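Local atomic coordinates of HNH endonuclease (Geobacter metallireducens, PDB entry 4H9D), a protein that probably nicks DNA as a manganese-dependent endonuclease of the HNH family, and holds a zinc ion with four cysteines. Residues V6-E10 with Q11-R15. Sequence-based numbering, arbitrary orientation.
Sequences VEVSE and QEVKR
Ser-9 and Glu-12 reach back to each other across the first turn of helix 10-24, each side chain directed at the other residue's backbone N. The firmer half of the exchange belongs to Glu-12, whose OE1 accepts from Ser-9 N at 2.7 Å with an N-H...O angle of 155°. The amide meets this oxygen on its anti side, 28° out of the carboxylate plane. Glu-12 gets there because CG stands anti to the carbonyl carbon (chi1 -73°) and the chain runs on extended, bringing the carboxylate back past the helix start. Glutamate has just the length for this, and its charge probably interacts favourably with the positive end of the helix dipole.

In return, Ser-9 OG accepts from Glu-12 N, a bond that is weak at 3.4 Å and tentative, since the position of OG is doubtful in the model. A short polar side chain suits this place, where its hydroxyl can turn toward the amides of the first turn.

Regular helical bonding begins at the cap itself: Val-13 N donates to Ser-9 O at 3.0 Å. One residue on, the bond from Lys-14 N to Glu-10 O is weak at 3.3 Å.

An apolar contact accompanies the polar one. Val-8 CG1 lies 3.9 Å from Val-13 CG2, the two side chains crossing at about a right angle, and the same methyl is 4.0 Å from Glu-12 CB. The beta-branched methyls of the two valines thus meet where the loop enters the helix, at the surface of the protein and away from the zinc site. Ser-9 at the N-cap and Glu-12 three residues later form a capping box, and Val-8 with Val-13, the residues flanking it, make the hydrophobic staple that often accompanies this helix N-terminal motif.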
ATOM      1  N   VAL A   6      -9.018 -19.888   5.871  1.00 64.72           N
ATOM      2  CA  VAL A   6      -9.959 -20.284   4.839  1.00 62.47           C
ATOM      3  C   VAL A   6      -9.256 -19.962   3.532  1.00 61.52           C
ATOM      4  O   VAL A   6      -8.678 -18.892   3.388  1.00 60.50           O
ATOM      5  CB  VAL A   6     -11.253 -19.486   4.911  1.00 57.69           C
ATOM      6  CG1 VAL A   6     -12.140 -19.862   3.742  1.00 55.27           C
ATOM      7  CG2 VAL A   6     -11.951 -19.754   6.226  1.00 58.06           C
ATOM      8  N   GLU A   7      -9.277 -20.880   2.582  1.00 69.72           N
ATOM      9  CA  GLU A   7      -8.600 -20.603   1.334  1.00 69.68           C
ATOM     10  C   GLU A   7      -9.576 -20.412   0.186  1.00 63.65           C
ATOM     11  O   GLU A   7     -10.656 -21.006   0.162  1.00 63.32           O
ATOM     12  CB  GLU A   7      -7.625 -21.727   0.992  1.00 95.54           C
ATOM     13  CG  GLU A   7      -6.625 -21.333  -0.081  1.00102.53           C
ATOM     14  CD  GLU A   7      -5.852 -22.511  -0.639  1.00109.26           C
ATOM     15  OE1 GLU A   7      -6.462 -23.320  -1.374  1.00108.86           O
ATOM     16  OE2 GLU A   7      -4.639 -22.622  -0.341  1.00112.62           O
ATOM     17  N   VAL A   8      -9.191 -19.562  -0.758  1.00 48.31           N
ATOM     18  CA  VAL A   8     -10.006 -19.303  -1.930  1.00 44.72           C
ATOM     19  C   VAL A   8      -9.111 -19.584  -3.118  1.00 49.76           C
ATOM     20  O   VAL A   8      -8.167 -18.829  -3.386  1.00 48.81           O
ATOM     21  CB  VAL A   8     -10.477 -17.839  -1.979  1.00 55.77           C
ATOM     22  CG1 VAL A   8     -11.488 -17.661  -3.098  1.00 50.97           C
ATOM     23  CG2 VAL A   8     -11.079 -17.439  -0.639  1.00 55.87           C
ATOM     24  N   SER A   9      -9.392 -20.674  -3.819  1.00 68.96           N
ATOM     25  CA  SER A   9      -8.591 -21.058  -4.973  1.00 72.05           C
ATOM     26  C   SER A   9      -8.653 -20.031  -6.096  1.00 73.95           C
ATOM     27  O   SER A   9      -9.581 -19.223  -6.157  1.00 74.35           O
ATOM     28  CB  SER A   9      -9.049 -22.423  -5.490  1.00 58.85           C
ATOM     29  OG  SER A   9     -10.457 -22.492  -5.592  1.00 56.73           O
ATOM     30  N   GLU A  10      -7.654 -20.058  -6.978  1.00 72.45           N
ATOM     31  CA  GLU A  10      -7.616 -19.136  -8.105  1.00 77.85           C
ATOM     32  C   GLU A  10      -8.635 -19.564  -9.145  1.00 79.98           C
ATOM     33  O   GLU A  10      -8.910 -18.836 -10.094  1.00 80.79           O
ATOM     34  CB  GLU A  10      -6.223 -19.083  -8.723  1.00133.19           C
ATOM     35  CG  GLU A  10      -5.196 -18.446  -7.812  1.00143.86           C
ATOM     36  CD  GLU A  10      -4.011 -17.888  -8.572  1.00152.18           C
ATOM     37  OE1 GLU A  10      -3.348 -18.661  -9.301  1.00156.54           O
ATOM     38  OE2 GLU A  10      -3.742 -16.673  -8.440  1.00151.83           O
ATOM     39  N   GLN A  11      -9.189 -20.757  -8.960  1.00 57.28           N
ATOM     40  CA  GLN A  11     -10.214 -21.271  -9.857  1.00 59.96           C
ATOM     41  C   GLN A  11     -11.496 -20.548  -9.402  1.00 57.61           C
ATOM     42  O   GLN A  11     -12.282 -20.047 -10.217  1.00 53.56           O
ATOM     43  CB  GLN A  11     -10.358 -22.788  -9.671  1.00 88.71           C
ATOM     44  CG  GLN A  11     -10.867 -23.156  -8.275  1.00 97.17           C
ATOM     45  CD  GLN A  11     -10.601 -24.599  -7.870  1.00107.74           C
ATOM     46  OE1 GLN A  11      -9.457 -25.061  -7.882  1.00108.52           O
ATOM     47  NE2 GLN A  11     -11.661 -25.312  -7.488  1.00112.58           N
ATOM     48  N   GLU A  12     -11.679 -20.485  -8.083  1.00 68.67           N
ATOM     49  CA  GLU A  12     -12.838 -19.829  -7.492  1.00 61.14           C
ATOM     50  C   GLU A  12     -12.809 -18.327  -7.766  1.00 52.46           C
ATOM     51  O   GLU A  12     -13.840 -17.731  -8.056  1.00 53.29           O
ATOM     52  CB  GLU A  12     -12.879 -20.066  -5.974  1.00 70.05           C
ATOM     53  CG  GLU A  12     -13.283 -21.488  -5.536  1.00 76.47           C
ATOM     54  CD  GLU A  12     -12.995 -21.770  -4.047  1.00 82.78           C
ATOM     55  OE1 GLU A  12     -11.804 -21.885  -3.671  1.00 81.32           O
ATOM     56  OE2 GLU A  12     -13.961 -21.874  -3.252  1.00 85.67           O
ATOM     57  N   VAL A  13     -11.633 -17.716  -7.685  1.00 45.88           N
ATOM     58  CA  VAL A  13     -11.538 -16.278  -7.910  1.00 48.31           C
ATOM     59  C   VAL A  13     -11.908 -15.903  -9.336  1.00 57.77           C
ATOM     60  O   VAL A  13     -12.630 -14.929  -9.555  1.00 59.83           O
ATOM     61  CB  VAL A  13     -10.124 -15.720  -7.585  1.00 40.13           C
ATOM     62  CG1 VAL A  13     -10.021 -14.265  -8.042  1.00 33.48           C
ATOM     63  CG2 VAL A  13      -9.859 -15.802  -6.073  1.00 41.00           C
ATOM     64  N   LYS A  14     -11.417 -16.668 -10.305  1.00 65.53           N
ATOM     65  CA  LYS A  14     -11.734 -16.391 -11.697  1.00 61.98           C
ATOM     66  C   LYS A  14     -13.219 -16.584 -11.885  1.00 57.13           C
ATOM     67  O   LYS A  14     -13.909 -15.726 -12.427  1.00 55.76           O
ATOM     68  CB  LYS A  14     -11.004 -17.348 -12.627  1.00 67.89           C
ATOM     69  CG  LYS A  14      -9.622 -16.903 -13.072  1.00 75.92           C
ATOM     70  CD  LYS A  14      -9.121 -17.826 -14.178  1.00 81.98           C
ATOM     71  CE  LYS A  14     -10.167 -17.941 -15.297  1.00 85.62           C
ATOM     72  NZ  LYS A  14      -9.794 -18.915 -16.366  1.00 89.08           N
ATOM     73  N   ARG A  15     -13.697 -17.732 -11.427  1.00 57.92           N
ATOM     74  CA  ARG A  15     -15.103 -18.090 -11.534  1.00 58.60           C
ATOM     75  C   ARG A  15     -15.995 -16.931 -11.126  1.00 61.31           C
ATOM     76  O   ARG A  15     -17.007 -16.665 -11.773  1.00 63.93           O
ATOM     77  CB  ARG A  15     -15.395 -19.306 -10.652  1.00 65.90           C
ATOM     78  CG  ARG A  15     -16.848 -19.728 -10.642  1.00 66.65           C
ATOM     79  CD  ARG A  15     -17.323 -20.053 -12.037  1.00 76.39           C
ATOM     80  NE  ARG A  15     -18.765 -20.274 -12.080  1.00 80.23           N
ATOM     81  CZ  ARG A  15     -19.464 -20.455 -13.197  1.00 85.35           C
ATOM     82  NH1 ARG A  15     -18.858 -20.443 -14.383  1.00 89.61           N
ATOM     83  NH2 ARG A  15     -20.774 -20.652 -13.125  1.00 87.65           N
TER